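Local atomic coordinates of lyase/mutase (PDB entry 4LSB), a protein that is a magnesium-binding enzyme of the lyase/mutase kind with a TIM-barrel fold, present as an assembly of two copies of the chain. Residues Glu20-Leu25 and Val236-Val241; Ala206-Arg209 and Pro214-Val217; Ala76-Ile81 and Ala115-Val120; Gly41-Leu46 and Val85-Leu90; Ala140-Ile145 and Arg186-Asp191. One frame throughout, in Å; residues are numbered along the deposited sequence.

Contact 1: Glu20-Leu25 and Val236-Val241; sequences EAFRAL and VKRVSV
Phe-22 and Arg-238 both carry CG on the far side of CB from the backbone N, with chi1 at -170° and -158°. This sends the phenyl ring out from helix 14-25 and the arginine chain out from strand 238-240, and the two meet. The arginine chain runs extended through CG and CD and then bends at chi3, which turns the guanidinium group to the ring. Contact is made by one atom on each side: Phe-22 CZ lies 3.8 Å from Arg-238 NH1. The two side chains cross at about a right angle, yet the ring and guanidinium planes are only 23° apart. The groups touch obliquely, and little surface is buried.

A second, looser touch is made by Leu-25, whose carbonyl O is 4.2 Å from Lys-237 CD. Lys-237 curls in its middle and carries NZ on to the carbonyls of Arg-28 and Gly-30.

The buried guanidinium is held by several neighbours. NE bonds to Asn-216 OD1, NH2 to Thr-162 OG1 and NH1 to His-26 NE2. The His-26 ring also meets Phe-22 edge-to-face, so one histidine steadies both partners of the contact. Phe-22 further packs on Ile-34 of strand 32-34 and on Ala-53 and Pro-91, in the loops that lead into strands 54-55 and 92-95. Helix 14-25 thus covers the end of the barrel where the strands begin, and Arg-238 reaches it from inside. This is consistent with the N-terminal helix that closes that end in many TIM barrels.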
# COMPACT_ATOMS: atom_id res chain seq x y z
N GLU B 20 -2.56 10.03 -26.60
CA GLU B 20 -2.23 9.45 -27.89
C GLU B 20 -1.43 8.18 -27.76
O GLU B 20 -1.66 7.22 -28.51
CB GLU B 20 -1.44 10.43 -28.77
CG GLU B 20 -1.11 9.84 -30.14
CD GLU B 20 -2.32 9.33 -30.95
OE1 GLU B 20 -3.42 9.95 -30.92
OE2 GLU B 20 -2.17 8.28 -31.63
N ALA B 21 -0.45 8.18 -26.87
CA ALA B 21 0.31 6.97 -26.63
C ALA B 21 -0.62 5.80 -26.20
O ALA B 21 -0.50 4.64 -26.64
CB ALA B 21 1.40 7.23 -25.61
N PHE B 22 -1.59 6.12 -25.35
CA PHE B 22 -2.51 5.11 -24.82
C PHE B 22 -3.39 4.56 -25.93
O PHE B 22 -3.56 3.34 -26.04
CB PHE B 22 -3.36 5.68 -23.72
CG PHE B 22 -4.15 4.63 -22.99
CD1 PHE B 22 -3.51 3.53 -22.42
CD2 PHE B 22 -5.49 4.73 -22.86
CE1 PHE B 22 -4.24 2.56 -21.71
CE2 PHE B 22 -6.23 3.78 -22.15
CZ PHE B 22 -5.59 2.69 -21.59
N ARG B 23 -3.96 5.44 -26.76
CA ARG B 23 -4.82 5.00 -27.85
C ARG B 23 -4.01 4.08 -28.81
O ARG B 23 -4.51 3.05 -29.22
CB ARG B 23 -5.42 6.20 -28.63
CG ARG B 23 -6.40 5.83 -29.74
CD ARG B 23 -6.45 6.89 -30.88
NE ARG B 23 -5.15 6.96 -31.57
CZ ARG B 23 -4.72 6.13 -32.53
NH1 ARG B 23 -5.48 5.15 -33.02
NH2 ARG B 23 -3.49 6.28 -33.03
N ALA B 24 -2.77 4.48 -29.10
CA ALA B 24 -1.85 3.73 -29.97
C ALA B 24 -1.51 2.32 -29.47
O ALA B 24 -1.29 1.42 -30.29
CB ALA B 24 -0.57 4.52 -30.21
N LEU B 25 -1.43 2.14 -28.15
CA LEU B 25 -1.22 0.79 -27.57
C LEU B 25 -2.27 -0.13 -28.05
O LEU B 25 -1.98 -1.31 -28.23
CB LEU B 25 -1.24 0.77 -26.02
CG LEU B 25 -0.12 1.52 -25.37
CD1 LEU B 25 -0.24 1.68 -23.88
CD2 LEU B 25 1.20 0.84 -25.77
N VAL B 236 -7.61 -10.98 -28.14
CA VAL B 236 -7.63 -9.99 -27.09
C VAL B 236 -6.59 -8.92 -27.36
O VAL B 236 -5.49 -9.21 -27.85
CB VAL B 236 -7.35 -10.64 -25.72
CG1 VAL B 236 -7.39 -9.61 -24.60
CG2 VAL B 236 -8.43 -11.68 -25.44
N LYS B 237 -6.95 -7.67 -27.02
CA LYS B 237 -6.02 -6.57 -27.18
C LYS B 237 -5.32 -6.11 -25.87
O LYS B 237 -4.19 -5.66 -25.90
CB LYS B 237 -6.76 -5.39 -27.79
CG LYS B 237 -5.86 -4.19 -28.13
CD LYS B 237 -4.66 -4.51 -28.99
CE LYS B 237 -5.10 -5.14 -30.32
NZ LYS B 237 -3.92 -5.35 -31.20
N ARG B 238 -6.04 -6.15 -24.78
CA ARG B 238 -5.58 -5.62 -23.48
C ARG B 238 -5.87 -6.59 -22.37
O ARG B 238 -6.94 -7.14 -22.30
CB ARG B 238 -6.27 -4.30 -23.17
CG ARG B 238 -5.51 -3.43 -22.17
CD ARG B 238 -6.11 -2.02 -22.15
NE ARG B 238 -7.36 -1.99 -21.41
CZ ARG B 238 -8.30 -1.04 -21.42
NH1 ARG B 238 -8.21 0.02 -22.15
NH2 ARG B 238 -9.32 -1.14 -20.60
N VAL B 239 -4.91 -6.76 -21.47
CA VAL B 239 -5.09 -7.64 -20.37
C VAL B 239 -4.76 -6.89 -19.08
O VAL B 239 -3.68 -6.35 -18.90
CB VAL B 239 -4.16 -8.86 -20.49
CG1 VAL B 239 -4.46 -9.84 -19.35
CG2 VAL B 239 -4.36 -9.54 -21.82
N SER B 240 -5.73 -6.87 -18.19
CA SER B 240 -5.60 -6.21 -16.89
C SER B 240 -5.66 -7.26 -15.74
O SER B 240 -5.91 -8.49 -15.96
CB SER B 240 -6.76 -5.19 -16.75
OG SER B 240 -8.04 -5.87 -16.62
N VAL B 241 -5.44 -6.79 -14.50
CA VAL B 241 -5.43 -7.70 -13.37
C VAL B 241 -6.30 -7.30 -12.15
O VAL B 241 -6.26 -7.96 -11.12
CB VAL B 241 -4.00 -8.01 -12.87
CG1 VAL B 241 -3.15 -8.62 -13.98
CG2 VAL B 241 -3.34 -6.78 -12.27

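Contact 2: Ala206-Arg209 and Pro214-Val217; sequences AVTR and PVNV
Val-215 is the centre of this contact, and Thr-208 and Val-207 close on it from helix 201-211. Val-215, on strand 215-218, directs its CB at the helix. Its two methyl groups fork there, CG1 opposite the backbone N (chi1 168°) and CG2 beside it.

Thr-208 supplies the nearer touch. Its methyl CG2 sits 4.1 Å from Val-215 CB, at the branch point and not at a methyl end. The two side chains cross at about a right angle. The threonine torsion (chi1 65°) separates its two ends: OG1 lies between backbone N and carbonyl carbon, and CG2 lies opposite the carbonyl carbon. The methyl is thus left for the valine, while OG1 bonds to the carbonyls of Leu-234 and Ala-205.

Val-207 meets the methyl ends: its CG1 is 4.3 Å from Val-215 CG2, an ordinary methyl-to-methyl distance. The same side chain also packs on Leu-175, Ile-179 and Leu-182 of helix 175-187, so it lies between strand and neighbouring helix. The backbones come near at Thr-208 and Val-215, whose CA atoms are 6.3 Å apart.

The contact is wholly apolar, and both valines are buried. It holds a helix against the strand that follows it after a short loop. This is the packing of a beta-alpha-beta crossover, here strand 192-194, helix 201-211 and strand 215-218, the repeating unit of the TIM barrel.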
# COMPACT_ATOMS: atom_id res chain seq x y z
N ALA B 206 -14.91 -15.88 -29.01
CA ALA B 206 -16.22 -15.50 -29.55
C ALA B 206 -16.55 -14.04 -29.26
O ALA B 206 -17.18 -13.38 -30.07
CB ALA B 206 -17.30 -16.37 -28.95
N VAL B 207 -16.21 -13.60 -28.07
CA VAL B 207 -16.31 -12.15 -27.74
C VAL B 207 -15.48 -11.29 -28.70
O VAL B 207 -16.00 -10.35 -29.28
CB VAL B 207 -15.89 -11.82 -26.29
CG1 VAL B 207 -15.99 -10.34 -26.05
CG2 VAL B 207 -16.85 -12.51 -25.36
N THR B 208 -14.21 -11.61 -28.88
CA THR B 208 -13.35 -10.74 -29.69
C THR B 208 -13.79 -10.76 -31.16
O THR B 208 -13.75 -9.73 -31.86
CB THR B 208 -11.86 -11.15 -29.57
OG1 THR B 208 -11.66 -12.46 -30.13
CG2 THR B 208 -11.41 -11.22 -28.10
N ARG B 209 -14.17 -11.94 -31.66
CA ARG B 209 -14.66 -12.01 -33.04
C ARG B 209 -15.92 -11.16 -33.28
O ARG B 209 -16.02 -10.42 -34.29
CB ARG B 209 -14.93 -13.47 -33.47
CG ARG B 209 -14.86 -13.70 -34.98
CD ARG B 209 -15.14 -15.18 -35.34
NE ARG B 209 -16.51 -15.43 -34.94
CZ ARG B 209 -17.58 -15.16 -35.69
NH1 ARG B 209 -17.45 -14.73 -36.95
NH2 ARG B 209 -18.78 -15.38 -35.19
N PRO B 214 -11.26 -3.28 -29.86
CA PRO B 214 -10.42 -3.85 -28.80
C PRO B 214 -11.21 -4.41 -27.62
O PRO B 214 -12.12 -3.76 -27.10
CB PRO B 214 -9.60 -2.66 -28.35
CG PRO B 214 -9.43 -1.85 -29.62
CD PRO B 214 -10.80 -1.92 -30.22
N VAL B 215 -10.75 -5.53 -27.12
CA VAL B 215 -11.33 -6.16 -25.93
C VAL B 215 -10.28 -6.26 -24.82
O VAL B 215 -9.11 -6.61 -25.09
CB VAL B 215 -11.93 -7.54 -26.28
CG1 VAL B 215 -12.29 -8.36 -25.04
CG2 VAL B 215 -13.15 -7.35 -27.18
N ASN B 216 -10.68 -5.92 -23.59
CA ASN B 216 -9.82 -6.12 -22.40
C ASN B 216 -10.34 -7.37 -21.73
O ASN B 216 -11.55 -7.55 -21.60
CB ASN B 216 -10.00 -4.92 -21.45
CG ASN B 216 -9.21 -5.05 -20.15
OD1 ASN B 216 -8.18 -4.44 -20.03
ND2 ASN B 216 -9.74 -5.77 -19.15
N VAL B 217 -9.42 -8.22 -21.28
CA VAL B 217 -9.72 -9.39 -20.47
C VAL B 217 -8.93 -9.25 -19.16
O VAL B 217 -7.77 -8.81 -19.19
CB VAL B 217 -9.28 -10.68 -21.19
CG1 VAL B 217 -9.23 -11.84 -20.23
CG2 VAL B 217 -10.23 -10.93 -22.36

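Contact 3: Ala76-Ile81 and Ala115-Val120; sequences AMLDHI and AEAGAV
Ala-117 CB is a small bump that settles in the hollow between Leu-78 and Ile-81, two residues one turn apart on helix 74-88. The floor of the hollow is backbone: the methyl rests 3.6 Å from Leu-78 O. One wall is Ile-81 CG2, at 3.9 Å from Ala-117 CB. Leu-78 forms the other wall more loosely, with CD2 at 4.3 Å from the same CB.

The fit also runs the opposite way. Ile-81 CG2 is itself a bump, and it enters the notch between the methyls of Ala-117 and Ala-119; its distance to Ala-119 CB is 4.0 Å. Ile-81 places CG2 opposite its backbone N (CG1 at chi1 -70°), and this branch does the touching.

The notch is shaped by a Schellman motif that ends helix 104-116 and turns the chain to strand 121-125, the helix-to-strand turn of a beta/alpha barrel. Gly-118 has positive phi, 113°, and its N bonds back to Ala-115 O at 2.8 Å. The turn presents Ala-117 and Ala-119 on the same side, with the glycine between them. Deeper in, Ile-81 and Ala-119 both rest on Ala-94 of strand 92-95.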
# COMPACT_ATOMS: atom_id res chain seq x y z
N ALA B 76 -12.98 10.70 -3.69
CA ALA B 76 -11.87 9.89 -3.21
C ALA B 76 -11.16 9.29 -4.43
O ALA B 76 -9.93 9.37 -4.56
CB ALA B 76 -12.40 8.77 -2.27
N MET B 77 -11.94 8.77 -5.36
CA MET B 77 -11.35 8.19 -6.60
C MET B 77 -10.65 9.25 -7.46
O MET B 77 -9.58 9.03 -8.01
CB MET B 77 -12.39 7.45 -7.44
CG MET B 77 -11.79 6.48 -8.44
SD MET B 77 -10.69 5.25 -7.63
CE MET B 77 -11.87 4.21 -6.77
N LEU B 78 -11.25 10.42 -7.57
CA LEU B 78 -10.65 11.48 -8.36
C LEU B 78 -9.29 11.90 -7.79
O LEU B 78 -8.34 12.12 -8.54
CB LEU B 78 -11.60 12.67 -8.50
CG LEU B 78 -12.86 12.42 -9.34
CD1 LEU B 78 -13.74 13.67 -9.25
CD2 LEU B 78 -12.53 12.15 -10.79
N ASP B 79 -9.21 12.04 -6.47
CA ASP B 79 -7.94 12.29 -5.82
C ASP B 79 -6.92 11.18 -6.12
O ASP B 79 -5.75 11.47 -6.39
CB ASP B 79 -8.09 12.45 -4.29
CG ASP B 79 -8.76 13.77 -3.91
OD1 ASP B 79 -8.69 14.75 -4.67
OD2 ASP B 79 -9.37 13.81 -2.82
N HIS B 80 -7.40 9.93 -6.06
CA HIS B 80 -6.58 8.72 -6.27
C HIS B 80 -6.05 8.71 -7.71
O HIS B 80 -4.85 8.50 -7.96
CB HIS B 80 -7.41 7.48 -5.94
CG HIS B 80 -6.70 6.16 -6.12
ND1 HIS B 80 -5.56 5.82 -5.42
CD2 HIS B 80 -7.00 5.08 -6.88
CE1 HIS B 80 -5.18 4.60 -5.76
NE2 HIS B 80 -6.05 4.12 -6.63
N ILE B 81 -6.92 8.98 -8.66
CA ILE B 81 -6.47 9.07 -10.05
C ILE B 81 -5.35 10.08 -10.18
O ILE B 81 -4.30 9.80 -10.77
CB ILE B 81 -7.61 9.48 -10.97
CG1 ILE B 81 -8.62 8.36 -11.09
CG2 ILE B 81 -7.05 9.85 -12.33
CD1 ILE B 81 -9.94 8.85 -11.68
N ALA B 115 -11.11 13.00 -16.44
CA ALA B 115 -10.14 13.61 -17.35
C ALA B 115 -9.44 14.78 -16.69
O ALA B 115 -8.22 14.93 -16.78
CB ALA B 115 -10.81 14.03 -18.67
N GLU B 116 -10.21 15.59 -15.95
CA GLU B 116 -9.67 16.74 -15.28
C GLU B 116 -8.61 16.27 -14.28
O GLU B 116 -7.56 16.90 -14.15
CB GLU B 116 -10.82 17.51 -14.63
CG GLU B 116 -10.52 18.87 -14.07
CD GLU B 116 -11.82 19.55 -13.59
OE1 GLU B 116 -12.36 20.41 -14.35
OE2 GLU B 116 -12.35 19.19 -12.50
N ALA B 117 -8.84 15.12 -13.64
CA ALA B 117 -7.86 14.52 -12.72
C ALA B 117 -6.64 13.92 -13.39
O ALA B 117 -5.69 13.54 -12.70
CB ALA B 117 -8.53 13.47 -11.84
N GLY B 118 -6.66 13.83 -14.72
CA GLY B 118 -5.51 13.46 -15.48
C GLY B 118 -5.56 12.13 -16.21
O GLY B 118 -4.63 11.76 -16.92
N ALA B 119 -6.67 11.42 -16.05
CA ALA B 119 -6.84 10.16 -16.75
C ALA B 119 -7.02 10.39 -18.26
O ALA B 119 -7.61 11.37 -18.70
CB ALA B 119 -8.01 9.38 -16.18
N VAL B 120 -6.51 9.45 -19.04
CA VAL B 120 -6.72 9.49 -20.48
C VAL B 120 -7.63 8.38 -20.94
O VAL B 120 -7.85 8.18 -22.13
CB VAL B 120 -5.42 9.47 -21.24
CG1 VAL B 120 -4.66 10.75 -21.06
CG2 VAL B 120 -4.56 8.27 -20.85

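Contact 4: Gly41-Leu46 and Val85-Leu90; sequences GTARLL and VAAGGL
Arg-44 lays the base of its side chain over the last turn of helix 74-88. Its CG comes within 3.4 Å of Ala-87 O, and the same CG lies 4.3 Å from Ala-87 CB. The first torsion (chi1 -72°) puts CG opposite its own carbonyl carbon, and from there the chain runs past the Ala-87 carbonyl. It then bends at chi3 (75°), and the guanidinium goes on beyond the helix end.

Beside it Ala-43 turns its CB to the other helix and meets Ala-87 CB at 4.3 Å and Gly-88 N at 4.2 Å. Gly-88 has no side chain to hold the helices apart, so the backbones come very close: the CA atoms of Ala-43 and Gly-88 are 4.8 Å apart. Gly-89 then leaves the helix with positive phi, and the chain turns to Leu-90.

The polar end of Arg-44 is well tied. NE bonds to Asn-287 OD1, whose ND2 in turn bonds to the carbonyls of Ala-87 and Gly-88; NH1 reaches Phe-282 O and also Gly-66 O of the second subunit, and NH2 bonds to Ala-284 O. The end of helix 275-283, the chain after it and the second subunit thus surround the arginine. On the barrel side, Ala-43 and Leu-90 pack on Leu-54. Helix 40-48 and the chain leaving helix 74-88 both rest on strand 54-55.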
# COMPACT_ATOMS: atom_id res chain seq x y z
N GLY B 41 3.60 4.30 -4.78
CA GLY B 41 4.76 3.43 -4.76
C GLY B 41 4.69 2.38 -5.85
O GLY B 41 5.61 2.20 -6.64
N THR B 42 3.55 1.73 -5.89
CA THR B 42 3.33 0.68 -6.84
C THR B 42 3.26 1.24 -8.25
O THR B 42 3.72 0.59 -9.16
CB THR B 42 2.10 -0.20 -6.46
OG1 THR B 42 0.95 0.61 -6.20
CG2 THR B 42 2.40 -1.04 -5.27
N ALA B 43 2.70 2.42 -8.42
CA ALA B 43 2.65 3.06 -9.69
C ALA B 43 4.04 3.32 -10.21
O ALA B 43 4.35 2.97 -11.35
CB ALA B 43 1.84 4.31 -9.65
N ARG B 44 4.90 3.90 -9.36
CA ARG B 44 6.30 4.09 -9.67
C ARG B 44 7.03 2.81 -10.10
O ARG B 44 7.71 2.81 -11.17
CB ARG B 44 7.06 4.73 -8.49
CG ARG B 44 6.71 6.19 -8.29
CD ARG B 44 7.77 6.94 -7.51
NE ARG B 44 8.94 7.20 -8.33
CZ ARG B 44 10.08 7.74 -7.90
NH1 ARG B 44 10.19 8.18 -6.67
NH2 ARG B 44 11.08 7.92 -8.74
N LEU B 45 6.81 1.74 -9.33
CA LEU B 45 7.51 0.49 -9.58
C LEU B 45 7.07 -0.14 -10.88
O LEU B 45 7.87 -0.67 -11.63
CB LEU B 45 7.29 -0.49 -8.45
CG LEU B 45 7.96 -0.03 -7.13
CD1 LEU B 45 7.47 -0.90 -5.99
CD2 LEU B 45 9.50 -0.07 -7.24
N LEU B 46 5.78 -0.06 -11.19
CA LEU B 46 5.34 -0.56 -12.50
C LEU B 46 5.91 0.22 -13.69
O LEU B 46 6.22 -0.36 -14.73
CB LEU B 46 3.80 -0.64 -12.58
CG LEU B 46 3.13 -1.60 -11.56
CD1 LEU B 46 1.66 -1.34 -11.48
CD2 LEU B 46 3.41 -3.11 -11.86
N VAL B 85 -1.49 9.34 -11.56
CA VAL B 85 -1.03 10.09 -12.72
C VAL B 85 0.30 10.76 -12.39
O VAL B 85 1.26 10.63 -13.15
CB VAL B 85 -2.05 11.14 -13.16
CG1 VAL B 85 -1.46 12.13 -14.16
CG2 VAL B 85 -3.28 10.44 -13.75
N ALA B 86 0.35 11.45 -11.25
CA ALA B 86 1.56 12.19 -10.87
C ALA B 86 2.71 11.23 -10.62
O ALA B 86 3.84 11.49 -11.01
CB ALA B 86 1.32 13.06 -9.64
N ALA B 87 2.43 10.18 -9.88
CA ALA B 87 3.49 9.24 -9.48
C ALA B 87 4.06 8.37 -10.60
O ALA B 87 5.30 8.12 -10.69
CB ALA B 87 2.94 8.32 -8.40
N GLY B 88 3.14 7.84 -11.43
CA GLY B 88 3.52 6.91 -12.49
C GLY B 88 4.21 7.53 -13.69
O GLY B 88 5.09 6.92 -14.25
N GLY B 89 3.82 8.73 -14.09
CA GLY B 89 4.33 9.38 -15.36
C GLY B 89 3.87 8.66 -16.62
O GLY B 89 4.37 8.91 -17.72
N LEU B 90 2.85 7.80 -16.48
CA LEU B 90 2.30 7.03 -17.56
C LEU B 90 0.83 7.36 -17.79
O LEU B 90 0.12 7.76 -16.87
CB LEU B 90 2.40 5.52 -17.19
CG LEU B 90 3.80 4.90 -17.15
CD1 LEU B 90 3.76 3.42 -16.65
CD2 LEU B 90 4.43 5.05 -18.53

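Contact 5: Ala140-Ile145 and Arg186-Asp191; sequences ASVERI and RDAGAD
Ala-188 CB lies against two side chains of helix 138-153. Val-142 CG1 is 4.1 Å away from it and Ile-145 CG2 is 4.2 Å away. Ile-145 CG2 also meets Ala-190 CB, again at 4.2 Å, so this one methyl bridges both alanines. The first torsions select the branches: CG1 of Val-142 (chi1 176°) and CG2 of Ile-145 both stand opposite their backbone N.

The next shell is the turn that carries the alanines. Helix 175-187 ends in a Schellman motif at Gly-189, where phi is 120° and the backbone N bonds to Arg-186 O at 2.9 Å. Arg-186 and Asp-187, in the last turn, form a salt bridge at 2.7 Å between NH2 and OD1; it uses the syn lone pair but lies tilted from the guanidinium plane.

Further out, Ile-145 and Ala-190 share Ala-163 of strand 160-164 as a neighbour. Asp-191 OD2 forms a salt bridge with Arg-153 NH2, at the end of helix 138-153, and accepts from Leu-161 N of strand 160-164.

The contact itself is methyl on methyl. Its fit therefore rests on close packing alone, while the polar bonds of Gly-189 and Asp-191 set the orientation of the turn.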
# COMPACT_ATOMS: atom_id res chain seq x y z
N ALA B 140 -31.22 1.60 -20.96
CA ALA B 140 -30.63 2.50 -20.02
C ALA B 140 -29.11 2.37 -20.04
O ALA B 140 -28.42 3.39 -19.93
CB ALA B 140 -31.16 2.25 -18.63
N SER B 141 -28.60 1.15 -20.14
CA SER B 141 -27.15 0.93 -20.21
C SER B 141 -26.47 1.63 -21.38
O SER B 141 -25.44 2.27 -21.22
CB SER B 141 -26.82 -0.55 -20.31
OG SER B 141 -27.08 -1.20 -19.09
N VAL B 142 -27.02 1.43 -22.56
CA VAL B 142 -26.55 2.08 -23.78
C VAL B 142 -26.67 3.59 -23.68
O VAL B 142 -25.76 4.29 -24.10
CB VAL B 142 -27.36 1.58 -25.00
CG1 VAL B 142 -26.94 2.31 -26.25
CG2 VAL B 142 -27.15 0.08 -25.21
N GLU B 143 -27.79 4.12 -23.17
CA GLU B 143 -27.90 5.59 -23.03
C GLU B 143 -26.79 6.14 -22.14
O GLU B 143 -26.20 7.23 -22.41
CB GLU B 143 -29.23 5.98 -22.40
CG GLU B 143 -30.15 6.75 -23.29
CD GLU B 143 -31.32 7.35 -22.50
OE1 GLU B 143 -31.67 8.53 -22.76
OE2 GLU B 143 -31.86 6.65 -21.60
N ARG B 144 -26.53 5.39 -21.07
CA ARG B 144 -25.40 5.69 -20.17
C ARG B 144 -24.06 5.75 -20.92
O ARG B 144 -23.31 6.71 -20.79
CB ARG B 144 -25.32 4.69 -19.02
CG ARG B 144 -26.37 4.90 -17.93
CD ARG B 144 -26.55 3.63 -17.12
NE ARG B 144 -25.26 3.12 -16.63
CZ ARG B 144 -24.63 3.57 -15.55
NH1 ARG B 144 -25.16 4.56 -14.80
NH2 ARG B 144 -23.50 3.02 -15.20
N ILE B 145 -23.73 4.70 -21.66
CA ILE B 145 -22.45 4.69 -22.41
C ILE B 145 -22.43 5.80 -23.48
O ILE B 145 -21.43 6.46 -23.70
CB ILE B 145 -22.19 3.32 -23.07
CG1 ILE B 145 -21.94 2.27 -21.99
CG2 ILE B 145 -21.02 3.38 -24.06
CD1 ILE B 145 -20.76 2.54 -21.08
N ARG B 186 -20.22 -0.80 -28.08
CA ARG B 186 -19.31 -0.47 -29.18
C ARG B 186 -20.06 0.43 -30.17
O ARG B 186 -19.54 1.45 -30.62
CB ARG B 186 -18.84 -1.75 -29.88
CG ARG B 186 -17.86 -1.53 -31.01
CD ARG B 186 -17.94 -2.65 -32.01
NE ARG B 186 -19.16 -2.59 -32.82
CZ ARG B 186 -19.74 -3.66 -33.38
NH1 ARG B 186 -19.23 -4.86 -33.20
NH2 ARG B 186 -20.83 -3.52 -34.14
N ASP B 187 -21.31 0.06 -30.49
CA ASP B 187 -22.05 0.86 -31.46
C ASP B 187 -22.40 2.23 -30.93
O ASP B 187 -22.49 3.18 -31.69
CB ASP B 187 -23.30 0.13 -31.93
CG ASP B 187 -22.98 -1.05 -32.79
OD1 ASP B 187 -21.81 -1.20 -33.21
OD2 ASP B 187 -23.91 -1.86 -33.00
N ALA B 188 -22.55 2.34 -29.62
CA ALA B 188 -22.70 3.64 -29.01
C ALA B 188 -21.43 4.52 -28.96
O ALA B 188 -21.54 5.69 -28.64
CB ALA B 188 -23.31 3.50 -27.63
N GLY B 189 -20.25 3.95 -29.25
CA GLY B 189 -18.98 4.69 -29.39
C GLY B 189 -17.87 4.27 -28.41
O GLY B 189 -16.81 4.88 -28.33
N ALA B 190 -18.14 3.26 -27.58
CA ALA B 190 -17.09 2.76 -26.66
C ALA B 190 -15.82 2.32 -27.42
O ALA B 190 -15.90 1.74 -28.49
CB ALA B 190 -17.63 1.65 -25.77
N ASP B 191 -14.64 2.61 -26.88
CA ASP B 191 -13.41 2.30 -27.61
C ASP B 191 -12.88 0.92 -27.29
O ASP B 191 -12.23 0.30 -28.11
CB ASP B 191 -12.35 3.32 -27.22
CG ASP B 191 -12.80 4.73 -27.50
OD1 ASP B 191 -12.86 5.08 -28.70
OD2 ASP B 191 -13.09 5.49 -26.56

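Overall arrangement
All five contacts belong to one TIM barrel. Contact 1 encloses the other four along the chain. It ties the N-terminal helix 14-25 to the last strand, 238-240, which neighbours strand 32-34 and so joins the barrel's first and last strands. Contacts 4 and 3 come next; their segments alternate, both use helix 74-88, and their centres are about 14 Å apart. Contact 3 also meets contact 1, Val-120 packing on Phe-22. Contact 5 follows, then contact 2, which adjoins contact 1 through strands 215-218 and 238-240. Contacts 4 and 5 lie on opposite sides of the chain's centre, about 30 Å apart between centres. Contacts 2 to 5 pack the outer helix layer. Contacts 1 and 4 also touch the second subunit.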